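Large adhesion protein (Lap) involved in biofilm formation (Marinobacter hydrocarbonoclasticus, PDB 6XI3) is a bacterial adhesin involved in biofilm formation, whose tandem Ig-like beta-sandwich repeats bind calcium and probably extend it toward its target. Local coordinates at residues Thr51-Val59 against Ala102-Leu112. Numbering follows the deposited sequence.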
# COMPACT_ATOMS: atom_id res chain seq x y z
N THR A 51 24.42 -66.76 -25.10
CA THR A 51 24.42 -68.24 -25.20
C THR A 51 24.04 -68.55 -26.63
O THR A 51 23.05 -67.93 -27.11
CB THR A 51 23.45 -68.88 -24.20
OG1 THR A 51 23.75 -68.39 -22.89
CG2 THR A 51 23.55 -70.39 -24.16
N ASP A 52 24.79 -69.42 -27.30
CA ASP A 52 24.44 -69.95 -28.64
C ASP A 52 24.48 -68.81 -29.65
O ASP A 52 23.78 -68.94 -30.66
CB ASP A 52 23.03 -70.53 -28.70
CG ASP A 52 22.91 -71.84 -27.96
OD1 ASP A 52 23.97 -72.41 -27.59
OD2 ASP A 52 21.76 -72.29 -27.75
N VAL A 53 25.25 -67.76 -29.38
CA VAL A 53 25.64 -66.75 -30.40
C VAL A 53 27.09 -67.04 -30.78
O VAL A 53 27.93 -67.23 -29.86
CB VAL A 53 25.45 -65.31 -29.90
CG1 VAL A 53 25.90 -64.29 -30.93
CG2 VAL A 53 24.01 -65.03 -29.45
N ALA A 54 27.40 -67.08 -32.08
CA ALA A 54 28.76 -67.37 -32.58
C ALA A 54 29.69 -66.24 -32.18
O ALA A 54 29.36 -65.06 -32.37
CB ALA A 54 28.80 -67.56 -34.07
N PRO A 55 30.89 -66.57 -31.67
CA PRO A 55 31.93 -65.55 -31.50
C PRO A 55 32.16 -64.86 -32.85
O PRO A 55 32.08 -65.52 -33.87
CB PRO A 55 33.14 -66.35 -31.00
CG PRO A 55 32.57 -67.63 -30.43
CD PRO A 55 31.34 -67.92 -31.26
N ASN A 56 32.35 -63.54 -32.81
CA ASN A 56 32.62 -62.64 -33.97
C ASN A 56 31.31 -62.15 -34.59
O ASN A 56 31.38 -61.32 -35.54
CB ASN A 56 33.62 -63.30 -34.93
CG ASN A 56 34.95 -63.56 -34.24
OD1 ASN A 56 35.42 -62.71 -33.48
ND2 ASN A 56 35.58 -64.70 -34.50
N GLU A 57 30.16 -62.55 -34.05
CA GLU A 57 28.87 -61.90 -34.40
C GLU A 57 28.78 -60.60 -33.58
O GLU A 57 29.61 -60.42 -32.66
CB GLU A 57 27.70 -62.83 -34.13
CG GLU A 57 27.72 -64.03 -35.08
CD GLU A 57 27.64 -63.67 -36.55
OE1 GLU A 57 26.77 -62.86 -36.90
OE2 GLU A 57 28.50 -64.13 -37.34
N GLN A 58 27.87 -59.73 -33.95
CA GLN A 58 27.71 -58.39 -33.36
C GLN A 58 26.44 -58.34 -32.50
O GLN A 58 25.45 -59.05 -32.83
CB GLN A 58 27.71 -57.33 -34.46
CG GLN A 58 29.12 -56.96 -34.90
CD GLN A 58 29.80 -58.08 -35.65
OE1 GLN A 58 29.29 -58.48 -36.68
NE2 GLN A 58 30.95 -58.56 -35.15
N VAL A 59 26.52 -57.55 -31.43
CA VAL A 59 25.37 -57.09 -30.61
C VAL A 59 25.10 -55.64 -30.98
O VAL A 59 26.00 -54.83 -30.83
CB VAL A 59 25.63 -57.22 -29.11
CG1 VAL A 59 24.41 -56.78 -28.33
CG2 VAL A 59 26.05 -58.62 -28.72
N ALA A 102 19.63 -54.16 -26.28
CA ALA A 102 20.63 -54.96 -27.01
C ALA A 102 19.88 -55.97 -27.88
O ALA A 102 18.83 -56.45 -27.45
CB ALA A 102 21.55 -55.63 -26.04
N SER A 103 20.41 -56.28 -29.06
CA SER A 103 19.81 -57.30 -29.94
C SER A 103 20.91 -58.09 -30.64
O SER A 103 21.98 -57.54 -30.96
CB SER A 103 18.83 -56.70 -30.91
OG SER A 103 19.49 -55.91 -31.88
N ALA A 104 20.66 -59.37 -30.84
CA ALA A 104 21.55 -60.22 -31.63
C ALA A 104 20.73 -61.40 -32.16
O ALA A 104 19.50 -61.46 -31.87
CB ALA A 104 22.73 -60.64 -30.77
N GLN A 105 21.37 -62.24 -32.95
CA GLN A 105 20.74 -63.48 -33.48
C GLN A 105 21.57 -64.66 -32.97
O GLN A 105 22.80 -64.62 -33.06
CB GLN A 105 20.68 -63.47 -35.01
CG GLN A 105 19.76 -62.39 -35.57
CD GLN A 105 20.46 -61.05 -35.67
OE1 GLN A 105 21.62 -60.97 -36.08
NE2 GLN A 105 19.78 -59.98 -35.26
N ASP A 106 20.90 -65.71 -32.55
CA ASP A 106 21.60 -66.97 -32.24
C ASP A 106 22.03 -67.61 -33.58
O ASP A 106 21.75 -67.05 -34.67
CB ASP A 106 20.73 -67.79 -31.27
CG ASP A 106 19.56 -68.54 -31.88
OD1 ASP A 106 19.50 -68.66 -33.12
OD2 ASP A 106 18.75 -69.05 -31.08
N ARG A 107 22.75 -68.72 -33.49
CA ARG A 107 23.29 -69.48 -34.65
C ARG A 107 22.18 -69.96 -35.59
O ARG A 107 22.48 -70.16 -36.81
CB ARG A 107 24.09 -70.69 -34.15
CG ARG A 107 25.44 -70.38 -33.54
CD ARG A 107 26.16 -71.67 -33.17
NE ARG A 107 27.21 -71.46 -32.19
CZ ARG A 107 28.48 -71.18 -32.50
NH1 ARG A 107 28.86 -71.09 -33.76
NH2 ARG A 107 29.37 -71.02 -31.54
N ASN A 108 20.94 -70.12 -35.09
CA ASN A 108 19.79 -70.62 -35.91
C ASN A 108 18.90 -69.44 -36.34
O ASN A 108 17.78 -69.67 -36.81
CB ASN A 108 19.07 -71.74 -35.17
CG ASN A 108 19.94 -72.97 -35.00
OD1 ASN A 108 21.16 -72.91 -35.15
ND2 ASN A 108 19.34 -74.12 -34.75
N GLY A 109 19.34 -68.21 -36.10
CA GLY A 109 18.65 -67.01 -36.61
C GLY A 109 17.63 -66.43 -35.66
O GLY A 109 17.04 -65.40 -36.02
N ASN A 110 17.39 -67.03 -34.49
CA ASN A 110 16.36 -66.55 -33.55
C ASN A 110 16.75 -65.16 -33.02
O ASN A 110 17.91 -64.99 -32.60
CB ASN A 110 16.20 -67.55 -32.41
CG ASN A 110 15.76 -68.89 -32.94
OD1 ASN A 110 14.70 -68.97 -33.55
ND2 ASN A 110 16.56 -69.92 -32.74
N ALA A 111 15.83 -64.20 -33.06
CA ALA A 111 16.03 -62.83 -32.51
C ALA A 111 16.22 -62.90 -30.99
O ALA A 111 15.37 -63.47 -30.29
CB ALA A 111 14.85 -61.95 -32.87
N LEU A 112 17.33 -62.38 -30.48
CA LEU A 112 17.53 -62.28 -29.01
C LEU A 112 17.49 -60.80 -28.64
O LEU A 112 17.98 -59.98 -29.45
CB LEU A 112 18.86 -62.89 -28.63
CG LEU A 112 19.12 -64.27 -29.18
CD1 LEU A 112 20.59 -64.61 -29.04
CD2 LEU A 112 18.23 -65.28 -28.48
O HOH W 1 25.40 -66.57 -34.02
O HOH W 2 24.06 -61.27 -33.81
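The guanidinium of Arg107 lays one face over Ala54, whose CA sits 3.7 Å above the plane, toward the rim of the group, while CB of Ala54 comes within 3.5 Å of NH1. Pro55 approaches obliquely, with CD 3.7 Å from NH2. The chain of Arg107, extended from CG to NE, carries the group across the start of the type II beta turn from Ala54 to Glu57. At its root, the backbone N of Arg107 donates a hydrogen bond to O of Asp52 (3.0 Å), and CB of Asp106 packs against the same oxygen. The carboxylate of Asp106 turns into its own hairpin: OD1 receives the N-H groups of Asn108 and Asn110 from opposite faces of its plane, the first closing an Asx turn, and OD2 accepts ND2 of Asn110 on its syn lone pair. This hairpin links strands 96-105 and 111-120 at one end of the N-terminal Ig-like beta-sandwich domain, and the loop before strand 58-64 folds against it. Inside, with CG1 anti to the backbone N of Val53 (chi1 178°), CG2 lies beside that N and presses tightly on CD1 of Leu112 at 3.5 Å. Further along the two strands, CG1 of Val59 meets CB of Ala102, and both side chains touch Tyr83. Where strands 58-64 and 96-105 diverge, a water bridges O of Gln58 (2.8 Å) and N of Gln105 (3.0 Å).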